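TarM (Staphylococcus aureus subsp. aureus 21178, PDB 4X7R) is a glycosyltransferase-family protein of the GT-B clan, with two parallel-sheet domains and an additional long antiparallel sheet. Local coordinates at residues 95-108 and 111-125. The protein carries 1 engineered substitution. Numbering follows the deposited sequence.
Sequences RLKNTIEIEESKGI and YFDITTRTYIAYIRK. Engineered in segment 111-125: Arg117 (natural residue Gly).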
ATOM      1  N   ARG A  95      20.531  29.458  19.126  1.00 61.43           N
ATOM      2  CA  ARG A  95      21.573  29.042  18.183  1.00 61.05           C
ATOM      3  C   ARG A  95      21.550  29.882  16.908  1.00 67.57           C
ATOM      4  O   ARG A  95      22.556  29.938  16.199  1.00 68.77           O
ATOM      5  CB  ARG A  95      21.444  27.549  17.847  1.00 56.40           C
ATOM      6  CG  ARG A  95      21.674  26.646  19.049  1.00 57.31           C
ATOM      7  CD  ARG A  95      21.283  25.220  18.753  1.00 57.42           C
ATOM      8  NE  ARG A  95      22.241  24.567  17.863  1.00 57.20           N
ATOM      9  CZ  ARG A  95      22.215  23.276  17.562  1.00 66.81           C
ATOM     10  NH1 ARG A  95      21.279  22.487  18.072  1.00 57.37           N
ATOM     11  NH2 ARG A  95      23.123  22.762  16.747  1.00 57.19           N
ATOM     12  N   LEU A  96      20.402  30.517  16.612  1.00 64.41           N
ATOM     13  CA  LEU A  96      20.222  31.384  15.449  1.00 65.78           C
ATOM     14  C   LEU A  96      20.361  32.865  15.833  1.00 73.33           C
ATOM     15  O   LEU A  96      20.333  33.730  14.958  1.00 74.28           O
ATOM     16  CB  LEU A  96      18.873  31.109  14.768  1.00 65.30           C
ATOM     17  CG  LEU A  96      18.712  29.733  14.110  1.00 67.99           C
ATOM     18  CD1 LEU A  96      17.251  29.413  13.877  1.00 67.85           C
ATOM     19  CD2 LEU A  96      19.493  29.642  12.817  1.00 69.05           C
ATOM     20  N   LYS A  97      20.513  33.151  17.143  1.00 71.24           N
ATOM     21  CA  LYS A  97      20.695  34.509  17.650  1.00 73.40           C
ATOM     22  C   LYS A  97      22.120  34.949  17.312  1.00 78.92           C
ATOM     23  O   LYS A  97      23.060  34.147  17.398  1.00 77.73           O
ATOM     24  CB  LYS A  97      20.437  34.577  19.166  1.00 75.90           C
ATOM     25  CG  LYS A  97      20.059  35.967  19.660  1.00 99.10           C
ATOM     26  CD  LYS A  97      20.045  36.048  21.185  1.00110.12           C
ATOM     27  CE  LYS A  97      20.048  37.476  21.673  1.00120.01           C
ATOM     28  NZ  LYS A  97      19.981  37.551  23.155  1.00127.34           N
ATOM     29  N   ASN A  98      22.266  36.213  16.900  1.00 77.54           N
ATOM     30  CA  ASN A  98      23.539  36.812  16.500  1.00 79.06           C
ATOM     31  C   ASN A  98      24.153  36.135  15.253  1.00 81.39           C
ATOM     32  O   ASN A  98      25.332  35.764  15.238  1.00 81.70           O
ATOM     33  CB  ASN A  98      24.519  36.969  17.687  1.00 84.36           C
ATOM     34  CG  ASN A  98      24.063  37.956  18.747  1.00124.88           C
ATOM     35  OD1 ASN A  98      23.495  39.020  18.456  1.00124.65           O
ATOM     36  ND2 ASN A  98      24.337  37.643  20.010  1.00118.00           N
ATOM     37  N   THR A  99      23.317  35.976  14.210  1.00 75.34           N
ATOM     38  CA  THR A  99      23.680  35.426  12.907  1.00 74.23           C
ATOM     39  C   THR A  99      23.328  36.429  11.798  1.00 78.37           C
ATOM     40  O   THR A  99      22.628  37.416  12.045  1.00 79.42           O
ATOM     41  CB  THR A  99      22.984  34.065  12.627  1.00 77.02           C
ATOM     42  OG1 THR A  99      21.564  34.221  12.661  1.00 76.05           O
ATOM     43  CG2 THR A  99      23.452  32.942  13.548  1.00 71.08           C
ATOM     44  N   ILE A 100      23.823  36.172  10.579  1.00 73.60           N
ATOM     45  CA  ILE A 100      23.516  36.959   9.388  1.00 74.13           C
ATOM     46  C   ILE A 100      22.647  36.038   8.534  1.00 76.00           C
ATOM     47  O   ILE A 100      23.080  34.938   8.195  1.00 74.41           O
ATOM     48  CB  ILE A 100      24.796  37.442   8.604  1.00 78.03           C
ATOM     49  CG1 ILE A 100      25.715  38.387   9.422  1.00 78.64           C
ATOM     50  CG2 ILE A 100      24.455  38.001   7.209  1.00 79.63           C
ATOM     51  CD1 ILE A 100      25.246  39.832   9.651  1.00 85.71           C
ATOM     52  N   GLU A 101      21.431  36.477   8.203  1.00 73.15           N
ATOM     53  CA  GLU A 101      20.538  35.725   7.331  1.00 72.70           C
ATOM     54  C   GLU A 101      20.852  36.080   5.864  1.00 79.88           C
ATOM     55  O   GLU A 101      20.969  37.261   5.514  1.00 81.60           O
ATOM     56  CB  GLU A 101      19.064  36.030   7.662  1.00 73.96           C
ATOM     57  CG  GLU A 101      18.067  35.254   6.808  1.00 84.14           C
ATOM     58  CD  GLU A 101      16.620  35.236   7.268  1.00106.29           C
ATOM     59  OE1 GLU A 101      16.345  35.600   8.436  1.00 90.29           O
ATOM     60  OE2 GLU A 101      15.761  34.809   6.463  1.00106.92           O
ATOM     61  N   ILE A 102      21.014  35.054   5.024  1.00 76.91           N
ATOM     62  CA  ILE A 102      21.245  35.199   3.590  1.00 78.53           C
ATOM     63  C   ILE A 102      20.199  34.351   2.858  1.00 82.45           C
ATOM     64  O   ILE A 102      20.305  33.125   2.785  1.00 79.34           O
ATOM     65  CB  ILE A 102      22.730  34.960   3.154  1.00 81.99           C
ATOM     66  CG1 ILE A 102      23.651  36.044   3.747  1.00 83.03           C
ATOM     67  CG2 ILE A 102      22.870  34.928   1.622  1.00 84.33           C
ATOM     68  CD1 ILE A 102      25.085  35.714   3.773  1.00 85.39           C
ATOM     69  N   GLU A 103      19.149  35.030   2.379  1.00 82.92           N
ATOM     70  CA  GLU A 103      18.017  34.453   1.660  1.00 83.75           C
ATOM     71  C   GLU A 103      18.456  33.947   0.272  1.00 91.46           C
ATOM     72  O   GLU A 103      19.173  34.664  -0.432  1.00 93.45           O
ATOM     73  CB  GLU A 103      16.895  35.508   1.554  1.00 86.67           C
ATOM     74  CG  GLU A 103      15.617  35.001   0.911  1.00 98.87           C
ATOM     75  CD  GLU A 103      14.317  35.475   1.532  1.00121.03           C
ATOM     76  OE1 GLU A 103      13.567  34.621   2.060  1.00106.31           O
ATOM     77  OE2 GLU A 103      14.029  36.693   1.457  1.00119.21           O
ATOM     78  N   GLU A 104      18.041  32.714  -0.105  1.00 87.93           N
ATOM     79  CA  GLU A 104      18.368  32.103  -1.397  1.00 89.48           C
ATOM     80  C   GLU A 104      17.130  32.180  -2.298  1.00 98.09           C
ATOM     81  O   GLU A 104      17.242  32.492  -3.486  1.00100.25           O
ATOM     82  CB  GLU A 104      18.804  30.632  -1.205  1.00 88.57           C
ATOM     83  CG  GLU A 104      19.240  29.922  -2.478  1.00 96.71           C
ATOM     84  CD  GLU A 104      19.106  28.411  -2.447  1.00114.09           C
ATOM     85  OE1 GLU A 104      20.006  27.746  -1.885  1.00103.52           O
ATOM     86  OE2 GLU A 104      18.117  27.888  -3.011  1.00106.65           O
ATOM     87  N   SER A 105      15.955  31.861  -1.717  1.00 94.94           N
ATOM     88  CA  SER A 105      14.636  31.846  -2.350  1.00 95.61           C
ATOM     89  C   SER A 105      13.591  32.174  -1.271  1.00 99.78           C
ATOM     90  O   SER A 105      13.947  32.636  -0.187  1.00 98.26           O
ATOM     91  CB  SER A 105      14.352  30.458  -2.923  1.00 98.12           C
ATOM     92  OG  SER A 105      15.391  29.985  -3.764  1.00109.06           O
ATOM     93  N   LYS A 106      12.304  31.931  -1.562  1.00 97.74           N
ATOM     94  CA  LYS A 106      11.228  32.114  -0.593  1.00 97.32           C
ATOM     95  C   LYS A 106      11.165  30.795   0.186  1.00 98.35           C
ATOM     96  O   LYS A 106      11.053  29.722  -0.415  1.00 97.29           O
ATOM     97  CB  LYS A 106       9.892  32.435  -1.293  1.00101.75           C
ATOM     98  CG  LYS A 106       9.772  33.894  -1.730  1.00123.68           C
ATOM     99  CD  LYS A 106       8.564  34.129  -2.634  1.00137.76           C
ATOM    100  CE  LYS A 106       8.539  35.534  -3.194  1.00151.39           C
ATOM    101  NZ  LYS A 106       7.387  35.748  -4.109  1.00159.33           N
ATOM    102  N   GLY A 107      11.335  30.882   1.501  1.00 93.38           N
ATOM    103  CA  GLY A 107      11.352  29.712   2.373  1.00 90.35           C
ATOM    104  C   GLY A 107      12.747  29.186   2.668  1.00 91.74           C
ATOM    105  O   GLY A 107      12.961  28.596   3.728  1.00 90.70           O
ATOM    106  N   ILE A 108      13.711  29.398   1.737  1.00 86.48           N
ATOM    107  CA  ILE A 108      15.104  28.956   1.873  1.00 83.81           C
ATOM    108  C   ILE A 108      16.015  30.094   2.360  1.00 85.64           C
ATOM    109  O   ILE A 108      16.073  31.147   1.721  1.00 87.70           O
ATOM    110  CB  ILE A 108      15.635  28.268   0.577  1.00 86.96           C
ATOM    111  CG1 ILE A 108      14.721  27.090   0.162  1.00 86.33           C
ATOM    112  CG2 ILE A 108      17.093  27.807   0.746  1.00 86.66           C
ATOM    113  CD1 ILE A 108      14.913  26.561  -1.258  1.00 96.24           C
ATOM    114  N   TYR A 111      22.296  30.837   7.609  1.00 65.99           N
ATOM    115  CA  TYR A 111      22.679  31.630   8.780  1.00 65.76           C
ATOM    116  C   TYR A 111      24.149  31.476   9.093  1.00 69.24           C
ATOM    117  O   TYR A 111      24.647  30.357   9.138  1.00 67.81           O
ATOM    118  CB  TYR A 111      21.766  31.297   9.995  1.00 65.36           C
ATOM    119  CG  TYR A 111      20.301  31.536   9.693  1.00 66.12           C
ATOM    120  CD1 TYR A 111      19.548  30.592   9.000  1.00 66.38           C
ATOM    121  CD2 TYR A 111      19.696  32.754   9.998  1.00 67.97           C
ATOM    122  CE1 TYR A 111      18.237  30.850   8.617  1.00 66.98           C
ATOM    123  CE2 TYR A 111      18.369  33.008   9.651  1.00 68.98           C
ATOM    124  CZ  TYR A 111      17.644  32.049   8.966  1.00 76.17           C
ATOM    125  OH  TYR A 111      16.336  32.278   8.614  1.00 82.27           O
ATOM    126  N   PHE A 112      24.849  32.610   9.267  1.00 67.49           N
ATOM    127  CA  PHE A 112      26.292  32.681   9.514  1.00 67.84           C
ATOM    128  C   PHE A 112      26.553  33.450  10.805  1.00 74.75           C
ATOM    129  O   PHE A 112      25.984  34.524  10.974  1.00 75.13           O
ATOM    130  CB  PHE A 112      27.002  33.353   8.301  1.00 70.91           C
ATOM    131  CG  PHE A 112      26.923  32.532   7.030  1.00 71.95           C
ATOM    132  CD1 PHE A 112      25.766  32.526   6.252  1.00 74.29           C
ATOM    133  CD2 PHE A 112      27.995  31.748   6.619  1.00 74.09           C
ATOM    134  CE1 PHE A 112      25.670  31.721   5.108  1.00 74.96           C
ATOM    135  CE2 PHE A 112      27.900  30.945   5.467  1.00 76.74           C
ATOM    136  CZ  PHE A 112      26.739  30.942   4.719  1.00 74.15           C
ATOM    137  N   ASP A 113      27.390  32.913  11.720  1.00 73.79           N
ATOM    138  CA  ASP A 113      27.685  33.611  12.978  1.00 75.66           C
ATOM    139  C   ASP A 113      28.519  34.857  12.756  1.00 83.81           C
ATOM    140  O   ASP A 113      29.506  34.813  12.029  1.00 85.04           O
ATOM    141  CB  ASP A 113      28.328  32.693  14.033  1.00 77.02           C
ATOM    142  CG  ASP A 113      28.573  33.369  15.378  1.00 94.05           C
ATOM    143  OD1 ASP A 113      27.601  33.530  16.150  1.00 95.54           O
ATOM    144  OD2 ASP A 113      29.728  33.775  15.640  1.00101.68           O
ATOM    145  N   ILE A 114      28.104  35.966  13.387  1.00 82.58           N
ATOM    146  CA  ILE A 114      28.736  37.279  13.322  1.00 85.57           C
ATOM    147  C   ILE A 114      30.212  37.270  13.780  1.00 94.40           C
ATOM    148  O   ILE A 114      31.018  37.999  13.202  1.00 95.35           O
ATOM    149  CB  ILE A 114      27.821  38.334  14.021  1.00 88.97           C
ATOM    150  CG1 ILE A 114      26.713  38.798  13.049  1.00 90.27           C
ATOM    151  CG2 ILE A 114      28.593  39.534  14.604  1.00 90.75           C
ATOM    152  CD1 ILE A 114      25.355  39.112  13.673  1.00 98.32           C
ATOM    153  N   THR A 115      30.569  36.413  14.767  1.00 93.40           N
ATOM    154  CA  THR A 115      31.945  36.319  15.280  1.00 94.93           C
ATOM    155  C   THR A 115      32.790  35.224  14.612  1.00101.05           C
ATOM    156  O   THR A 115      33.850  35.548  14.072  1.00102.88           O
ATOM    157  CB  THR A 115      32.005  36.302  16.825  1.00102.20           C
ATOM    158  OG1 THR A 115      31.278  35.176  17.325  1.00101.70           O
ATOM    159  CG2 THR A 115      31.498  37.599  17.453  1.00 99.38           C
ATOM    160  N   THR A 116      32.344  33.942  14.652  1.00 96.78           N
ATOM    161  CA  THR A 116      33.091  32.826  14.042  1.00 96.77           C
ATOM    162  C   THR A 116      33.127  32.833  12.497  1.00101.63           C
ATOM    163  O   THR A 116      33.923  32.099  11.897  1.00102.17           O
ATOM    164  CB  THR A 116      32.777  31.454  14.698  1.00106.29           C
ATOM    165  OG1 THR A 116      33.607  30.447  14.112  1.00108.13           O
ATOM    166  CG2 THR A 116      31.326  31.037  14.562  1.00104.34           C
ATOM    167  N   ARG A 117      32.261  33.662  11.862  1.00 97.06           N
ATOM    168  CA  ARG A 117      32.116  33.820  10.405  1.00 96.57           C
ATOM    169  C   ARG A 117      31.648  32.545   9.690  1.00 95.43           C
ATOM    170  O   ARG A 117      31.471  32.563   8.467  1.00 96.11           O
ATOM    171  CB  ARG A 117      33.389  34.392   9.753  1.00 98.18           C
ATOM    172  CG  ARG A 117      33.851  35.734  10.320  1.00108.17           C
ATOM    173  CD  ARG A 117      34.230  36.763   9.258  1.00113.33           C
ATOM    174  NE  ARG A 117      34.807  36.184   8.038  1.00117.09           N
ATOM    175  CZ  ARG A 117      36.087  35.855   7.883  1.00132.65           C
ATOM    176  NH1 ARG A 117      36.948  36.016   8.882  1.00120.16           N
ATOM    177  NH2 ARG A 117      36.512  35.348   6.734  1.00121.23           N
ATOM    178  N   THR A 118      31.412  31.453  10.451  1.00 86.76           N
ATOM    179  CA  THR A 118      31.004  30.164   9.902  1.00 83.86           C
ATOM    180  C   THR A 118      29.494  29.925   9.773  1.00 81.81           C
ATOM    181  O   THR A 118      28.693  30.480  10.526  1.00 80.88           O
ATOM    182  CB  THR A 118      31.784  29.002  10.547  1.00 93.86           C
ATOM    183  OG1 THR A 118      31.828  27.910   9.623  1.00 95.60           O
ATOM    184  CG2 THR A 118      31.191  28.550  11.887  1.00 90.48           C
ATOM    185  N   TYR A 119      29.146  29.060   8.814  1.00 74.36           N
ATOM    186  CA  TYR A 119      27.823  28.567   8.447  1.00 71.61           C
ATOM    187  C   TYR A 119      27.212  27.796   9.643  1.00 73.07           C
ATOM    188  O   TYR A 119      27.744  26.756  10.037  1.00 72.28           O
ATOM    189  CB  TYR A 119      28.026  27.650   7.234  1.00 71.68           C
ATOM    190  CG  TYR A 119      26.800  27.102   6.543  1.00 71.79           C
ATOM    191  CD1 TYR A 119      25.590  27.792   6.568  1.00 73.61           C
ATOM    192  CD2 TYR A 119      26.879  25.954   5.758  1.00 71.65           C
ATOM    193  CE1 TYR A 119      24.469  27.308   5.891  1.00 72.96           C
ATOM    194  CE2 TYR A 119      25.772  25.474   5.062  1.00 71.56           C
ATOM    195  CZ  TYR A 119      24.570  26.154   5.129  1.00 76.09           C
ATOM    196  OH  TYR A 119      23.492  25.674   4.428  1.00 76.26           O
ATOM    197  N   ILE A 120      26.139  28.350  10.245  1.00 68.01           N
ATOM    198  CA  ILE A 120      25.427  27.808  11.415  1.00 65.62           C
ATOM    199  C   ILE A 120      24.224  26.952  10.986  1.00 65.84           C
ATOM    200  O   ILE A 120      24.113  25.791  11.397  1.00 62.58           O
ATOM    201  CB  ILE A 120      25.005  28.953  12.408  1.00 69.36           C
ATOM    202  CG1 ILE A 120      26.194  29.831  12.876  1.00 71.90           C
ATOM    203  CG2 ILE A 120      24.178  28.442  13.594  1.00 68.12           C
ATOM    204  CD1 ILE A 120      27.443  29.090  13.536  1.00 83.48           C
ATOM    205  N   ALA A 121      23.306  27.538  10.197  1.00 61.97           N
ATOM    206  CA  ALA A 121      22.111  26.813   9.794  1.00 60.60           C
ATOM    207  C   ALA A 121      21.608  27.055   8.391  1.00 63.11           C
ATOM    208  O   ALA A 121      21.897  28.070   7.768  1.00 63.59           O
ATOM    209  CB  ALA A 121      20.986  27.047  10.798  1.00 60.41           C
ATOM    210  N   TYR A 122      20.818  26.101   7.928  1.00 57.68           N
ATOM    211  CA  TYR A 122      20.079  26.096   6.685  1.00 57.98           C
ATOM    212  C   TYR A 122      18.619  25.826   7.079  1.00 62.17           C
ATOM    213  O   TYR A 122      18.335  24.827   7.753  1.00 60.62           O
ATOM    214  CB  TYR A 122      20.603  24.987   5.760  1.00 58.00           C
ATOM    215  CG  TYR A 122      19.756  24.756   4.533  1.00 61.66           C
ATOM    216  CD1 TYR A 122      19.988  25.466   3.357  1.00 65.62           C
ATOM    217  CD2 TYR A 122      18.761  23.780   4.521  1.00 61.74           C
ATOM    218  CE1 TYR A 122      19.225  25.235   2.212  1.00 66.03           C
ATOM    219  CE2 TYR A 122      17.990  23.547   3.386  1.00 63.62           C
ATOM    220  CZ  TYR A 122      18.225  24.278   2.234  1.00 72.62           C
ATOM    221  OH  TYR A 122      17.470  24.042   1.113  1.00 76.67           O
ATOM    222  N   ILE A 123      17.702  26.720   6.672  1.00 60.44           N
ATOM    223  CA  ILE A 123      16.264  26.564   6.924  1.00 59.59           C
ATOM    224  C   ILE A 123      15.516  26.537   5.590  1.00 65.82           C
ATOM    225  O   ILE A 123      15.715  27.431   4.766  1.00 66.98           O
ATOM    226  CB  ILE A 123      15.680  27.626   7.908  1.00 62.23           C
ATOM    227  CG1 ILE A 123      16.489  27.680   9.236  1.00 60.36           C
ATOM    228  CG2 ILE A 123      14.171  27.360   8.154  1.00 62.17           C
ATOM    229  CD1 ILE A 123      16.027  28.654  10.273  1.00 61.93           C
ATOM    230  N   ARG A 124      14.663  25.520   5.389  1.00 62.72           N
ATOM    231  CA  ARG A 124      13.827  25.370   4.201  1.00 64.11           C
ATOM    232  C   ARG A 124      12.358  25.231   4.640  1.00 71.81           C
ATOM    233  O   ARG A 124      11.977  24.221   5.242  1.00 70.21           O
ATOM    234  CB  ARG A 124      14.294  24.169   3.348  1.00 61.52           C
ATOM    235  CG  ARG A 124      13.564  23.985   2.014  1.00 66.21           C
ATOM    236  CD  ARG A 124      13.440  22.512   1.616  1.00 69.53           C
ATOM    237  NE  ARG A 124      14.744  21.838   1.543  1.00 74.58           N
ATOM    238  CZ  ARG A 124      14.960  20.565   1.863  1.00 85.03           C
ATOM    239  NH1 ARG A 124      13.959  19.796   2.273  1.00 66.65           N
ATOM    240  NH2 ARG A 124      16.182  20.051   1.777  1.00 74.39           N
ATOM    241  N   LYS A 125      11.545  26.258   4.316  1.00 72.82           N
ATOM    242  CA  LYS A 125      10.106  26.340   4.601  1.00 73.83           C
ATOM    243  C   LYS A 125       9.293  26.107   3.305  1.00 82.04           C
ATOM    244  O   LYS A 125       9.430  26.869   2.345  1.00 83.24           O
ATOM    245  CB  LYS A 125       9.742  27.724   5.188  1.00 76.98           C
ATOM    246  CG  LYS A 125      10.197  27.984   6.616  1.00 84.20           C
ATOM    247  CD  LYS A 125       9.893  29.430   7.009  1.00 95.95           C
ATOM    248  CE  LYS A 125      10.246  29.749   8.440  1.00105.22           C
ATOM    249  NZ  LYS A 125       9.775  31.102   8.841  1.00113.35           N
TER
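Leu96 lays CD2 over one face of the Tyr111 ring, 4.1 Å from the centroid, in a CH-pi contact. The same methyl touches Ala121 CB, while Leu96 CD1 meets Ile123 CD1 tip to tip. Glu101, extended with CG anti to the backbone N, runs alongside the tyrosine, its CG 3.6 Å from Tyr111 CE2; its OE2 is hydrogen-bonded to Ser109 OG. At the ring edge sits Thr99 OG1, 3.6 Å from Tyr111 CD2; this hydroxyl donates to Leu96 O at 2.7 Å, linking Leu96 to the start of strand 99-103. Behind these side chains, the antiparallel pair Ile100 and Phe112 exchanges two backbone bonds, Ile100 N to Phe112 O (2.7 Å) being the shorter. On their face, the Ile100 and Ile114 side chains cross at about a right angle, CG1 to CG1 3.8 Å. Asp113 OD2 takes Thr115 N (an Asx turn), Thr116 N (an Asx motif) and the Thr115 hydroxyl. Ile120 and Ala121 form a classic beta bulge opposite Tyr111, whose O accepts from both their N atoms. Farther along, Lys125 N donates to Gly107 O (2.8 Å) and Ile108 CG2 packs on Tyr122 CE1. Strands 99-103 and 108-113 form a beta hairpin edging the long antiparallel sheet, just after helix 86-95, with 108-113 beside strand 119-126.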